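Local structure of anti-sigma-I factor RsgI2 (Clostridium thermocellum, 4B9P) at residues K43-Y48 with T153-G158. The protein probably senses cellulose outside the cell through this C-terminal family 3 carbohydrate-binding module and, on binding it, releases the sigma factor SigI2. Sequence-based numbering, arbitrary orientation.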
ATOM      1  N   LYS A  43      -9.540  -3.599  -1.985  1.00 17.11           N
ATOM      2  CA  LYS A  43      -8.111  -3.940  -2.050  1.00 16.73           C
ATOM      3  C   LYS A  43      -7.377  -2.709  -2.561  1.00 17.05           C
ATOM      4  O   LYS A  43      -7.853  -1.993  -3.452  1.00 19.56           O
ATOM      5  CB  LYS A  43      -7.883  -5.093  -3.020  1.00 18.20           C
ATOM      6  CG  LYS A  43      -8.611  -6.377  -2.668  1.00 20.23           C
ATOM      7  CD  LYS A  43      -8.164  -6.973  -1.350  1.00 20.78           C
ATOM      8  CE  LYS A  43      -8.943  -8.257  -1.051  1.00 22.64           C
ATOM      9  NZ  LYS A  43      -8.617  -8.781   0.308  1.00 21.26           N
ATOM     10  N   ILE A  44      -6.210  -2.470  -1.992  1.00 16.59           N
ATOM     11  CA  ILE A  44      -5.361  -1.339  -2.354  1.00 16.79           C
ATOM     12  C   ILE A  44      -4.016  -1.886  -2.778  1.00 16.00           C
ATOM     13  O   ILE A  44      -3.490  -2.735  -2.055  1.00 18.33           O
ATOM     14  CB  ILE A  44      -5.180  -0.423  -1.143  1.00 17.04           C
ATOM     15  CG1 ILE A  44      -6.518   0.110  -0.619  1.00 18.30           C
ATOM     16  CG2 ILE A  44      -4.253   0.747  -1.487  1.00 18.67           C
ATOM     17  CD1 ILE A  44      -6.405   0.713   0.764  1.00 21.21           C
ATOM     18  N   ARG A  45      -3.460  -1.428  -3.908  1.00 16.19           N
ATOM     19  CA  ARG A  45      -2.181  -1.978  -4.377  1.00 16.40           C
ATOM     20  C   ARG A  45      -1.129  -0.893  -4.519  1.00 16.47           C
ATOM     21  O   ARG A  45      -1.338   0.125  -5.184  1.00 17.47           O
ATOM     22  CB  ARG A  45      -2.332  -2.681  -5.735  1.00 16.87           C
ATOM     23  CG  ARG A  45      -3.202  -3.884  -5.629  1.00 17.91           C
ATOM     24  CD  ARG A  45      -3.288  -4.584  -6.952  1.00 21.34           C
ATOM     25  NE  ARG A  45      -4.095  -5.784  -6.794  1.00 25.95           N
ATOM     26  CZ  ARG A  45      -4.504  -6.511  -7.812  1.00 33.09           C
ATOM     27  NH1 ARG A  45      -4.179  -6.144  -9.050  1.00 34.83           N
ATOM     28  NH2 ARG A  45      -5.251  -7.584  -7.595  1.00 36.54           N
ATOM     29  N   TYR A  46       0.026  -1.166  -3.913  1.00 15.64           N
ATOM     30  CA  TYR A  46       1.228  -0.339  -4.028  1.00 16.19           C
ATOM     31  C   TYR A  46       2.209  -1.151  -4.881  1.00 16.08           C
ATOM     32  O   TYR A  46       2.680  -2.203  -4.434  1.00 16.53           O
ATOM     33  CB  TYR A  46       1.824  -0.083  -2.625  1.00 16.62           C
ATOM     34  CG  TYR A  46       3.067   0.797  -2.664  1.00 16.51           C
ATOM     35  CD1 TYR A  46       4.353   0.248  -2.863  1.00 17.11           C
ATOM     36  CD2 TYR A  46       2.978   2.182  -2.461  1.00 17.22           C
ATOM     37  CE1 TYR A  46       5.473   1.065  -2.933  1.00 17.02           C
ATOM     38  CE2 TYR A  46       4.117   3.011  -2.507  1.00 17.23           C
ATOM     39  CZ  TYR A  46       5.355   2.437  -2.719  1.00 15.78           C
ATOM     40  OH  TYR A  46       6.401   3.286  -2.760  1.00 16.67           O
ATOM     41  N   TYR A  47       2.518  -0.658  -6.075  1.00 16.10           N
ATOM     42  CA  TYR A  47       3.338  -1.386  -7.048  1.00 15.80           C
ATOM     43  C   TYR A  47       4.802  -0.988  -6.961  1.00 15.37           C
ATOM     44  O   TYR A  47       5.124   0.201  -6.803  1.00 16.21           O
ATOM     45  CB  TYR A  47       2.868  -1.063  -8.458  1.00 16.34           C
ATOM     46  CG  TYR A  47       1.517  -1.566  -8.805  1.00 17.27           C
ATOM     47  CD1 TYR A  47       1.328  -2.897  -9.209  1.00 19.26           C
ATOM     48  CD2 TYR A  47       0.400  -0.733  -8.698  1.00 21.43           C
ATOM     49  CE1 TYR A  47       0.068  -3.361  -9.574  1.00 23.90           C
ATOM     50  CE2 TYR A  47      -0.850  -1.192  -9.029  1.00 25.34           C
ATOM     51  CZ  TYR A  47      -1.023  -2.496  -9.451  1.00 27.68           C
ATOM     52  OH  TYR A  47      -2.314  -2.892  -9.779  1.00 34.97           O
ATOM     53  N   TYR A  48       5.699  -1.966  -7.092  1.00 15.56           N
ATOM     54  CA  TYR A  48       7.117  -1.673  -6.927  1.00 15.54           C
ATOM     55  C   TYR A  48       7.909  -2.787  -7.619  1.00 15.00           C
ATOM     56  O   TYR A  48       7.353  -3.788  -8.094  1.00 15.47           O
ATOM     57  CB  TYR A  48       7.465  -1.573  -5.435  1.00 16.12           C
ATOM     58  CG  TYR A  48       7.380  -2.872  -4.637  1.00 15.30           C
ATOM     59  CD1 TYR A  48       6.150  -3.377  -4.188  1.00 16.47           C
ATOM     60  CD2 TYR A  48       8.533  -3.566  -4.301  1.00 16.72           C
ATOM     61  CE1 TYR A  48       6.062  -4.538  -3.484  1.00 17.09           C
ATOM     62  CE2 TYR A  48       8.453  -4.743  -3.544  1.00 17.35           C
ATOM     63  CZ  TYR A  48       7.208  -5.200  -3.140  1.00 17.33           C
ATOM     64  OH  TYR A  48       7.125  -6.363  -2.417  1.00 19.27           O
ATOM     65  N   THR A 153      -3.492   1.862  -6.711  1.00 16.51           N
ATOM     66  CA  THR A 153      -4.837   1.569  -7.216  1.00 17.25           C
ATOM     67  C   THR A 153      -5.722   1.021  -6.116  1.00 16.85           C
ATOM     68  O   THR A 153      -5.245   0.476  -5.119  1.00 17.50           O
ATOM     69  CB  THR A 153      -4.788   0.540  -8.363  1.00 18.55           C
ATOM     70  OG1 THR A 153      -4.018  -0.590  -7.930  1.00 19.14           O
ATOM     71  CG2 THR A 153      -4.156   1.146  -9.615  1.00 21.64           C
ATOM     72  N   VAL A 154      -7.031   1.183  -6.294  1.00 16.69           N
ATOM     73  CA  VAL A 154      -8.012   0.695  -5.320  1.00 17.22           C
ATOM     74  C   VAL A 154      -9.142   0.015  -6.073  1.00 17.72           C
ATOM     75  O   VAL A 154      -9.639   0.563  -7.069  1.00 18.51           O
ATOM     76  CB  VAL A 154      -8.607   1.824  -4.426  1.00 18.28           C
ATOM     77  CG1 VAL A 154      -9.525   1.223  -3.356  1.00 20.16           C
ATOM     78  CG2 VAL A 154      -7.515   2.686  -3.797  1.00 19.74           C
ATOM     79  N   TYR A 155      -9.493  -1.181  -5.609  1.00 18.27           N
ATOM     80  CA  TYR A 155     -10.558  -1.988  -6.213  1.00 18.89           C
ATOM     81  C   TYR A 155     -11.647  -2.225  -5.177  1.00 19.33           C
ATOM     82  O   TYR A 155     -11.355  -2.435  -3.995  1.00 20.20           O
ATOM     83  CB  TYR A 155     -10.032  -3.361  -6.644  1.00 20.11           C
ATOM     84  CG  TYR A 155      -8.809  -3.208  -7.480  1.00 19.49           C
ATOM     85  CD1 TYR A 155      -7.574  -3.008  -6.871  1.00 20.37           C
ATOM     86  CD2 TYR A 155      -8.867  -3.244  -8.860  1.00 21.58           C
ATOM     87  CE1 TYR A 155      -6.425  -2.851  -7.596  1.00 21.87           C
ATOM     88  CE2 TYR A 155      -7.660  -3.075  -9.623  1.00 23.66           C
ATOM     89  CZ  TYR A 155      -6.446  -2.876  -8.955  1.00 22.64           C
ATOM     90  OH  TYR A 155      -5.236  -2.699  -9.609  1.00 25.01           O
ATOM     91  N   ILE A 156     -12.911  -2.181  -5.602  1.00 19.90           N
ATOM     92  CA  ILE A 156     -14.013  -2.555  -4.748  1.00 21.14           C
ATOM     93  C   ILE A 156     -14.689  -3.730  -5.450  1.00 22.07           C
ATOM     94  O   ILE A 156     -15.175  -3.589  -6.587  1.00 22.69           O
ATOM     95  CB  ILE A 156     -14.995  -1.412  -4.582  1.00 21.62           C
ATOM     96  CG1 ILE A 156     -14.270  -0.137  -4.127  1.00 22.06           C
ATOM     97  CG2 ILE A 156     -16.057  -1.781  -3.603  1.00 24.44           C
ATOM     98  CD1 ILE A 156     -15.182   1.095  -3.892  1.00 25.19           C
ATOM     99  N   SER A 157     -14.751  -4.869  -4.766  1.00 22.53           N
ATOM    100  CA  SER A 157     -15.346  -6.073  -5.334  1.00 24.81           C
ATOM    101  C   SER A 157     -14.757  -6.391  -6.710  1.00 25.28           C
ATOM    102  O   SER A 157     -15.484  -6.819  -7.627  1.00 28.43           O
ATOM    103  CB  SER A 157     -16.867  -5.949  -5.410  1.00 26.49           C
ATOM    104  OG  SER A 157     -17.379  -5.805  -4.107  1.00 30.41           O
ATOM    105  N   GLY A 158     -13.455  -6.164  -6.863  1.00 23.51           N
ATOM    106  CA  GLY A 158     -12.746  -6.516  -8.077  1.00 25.63           C
ATOM    107  C   GLY A 158     -12.748  -5.460  -9.163  1.00 25.31           C
ATOM    108  O   GLY A 158     -12.028  -5.607 -10.149  1.00 28.00           O
TER
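The guanidinium of Arg45 has CE1 of Tyr155 over one of its faces and Tyr47 OH at its edge, in its plane; guanidinium and Tyr155 ring are inclined by 47°. Around the Tyr47 ring, Thr153 OG1 and Tyr155 OH sit at the edge, while the Tyr155 ring has Lys43 O and Tyr47 OH near its own plane. These side chains lie on one face of a five-stranded antiparallel sheet in the beta-sandwich of the carbohydrate-binding module, where the central strand 42-48 pairs with 152-156.

Four backbone bonds join the strands in two pairs: Lys43 with Tyr155, whose bond from Tyr155 N to Lys43 O is 2.8 Å, and Arg45 with Thr153. Between them Ile44 and Val154 form a non-hydrogen-bonded pair, pointing to the other face, CG1 of Ile44 4.2 Å from CG2 of Val154.

Arg45 runs extended from CG to NE and crosses Tyr155 at roughly a right angle, CD lying 3.6 Å from CE1 of that ring. Its NE makes a salt bridge with Glu89 on strand 84-92, and Tyr155 OH is hydrogen-bonded to Glu165 near the C-terminus. The two tyrosines meet tip to tip, Tyr47 OH 2.9 Å from Tyr155 OH. Thr153 holds its hydroxyl between backbone N and carbonyl carbon (chi1 51°), from where OG1 donates a 3.0 Å hydrogen bond to Tyr155 OH.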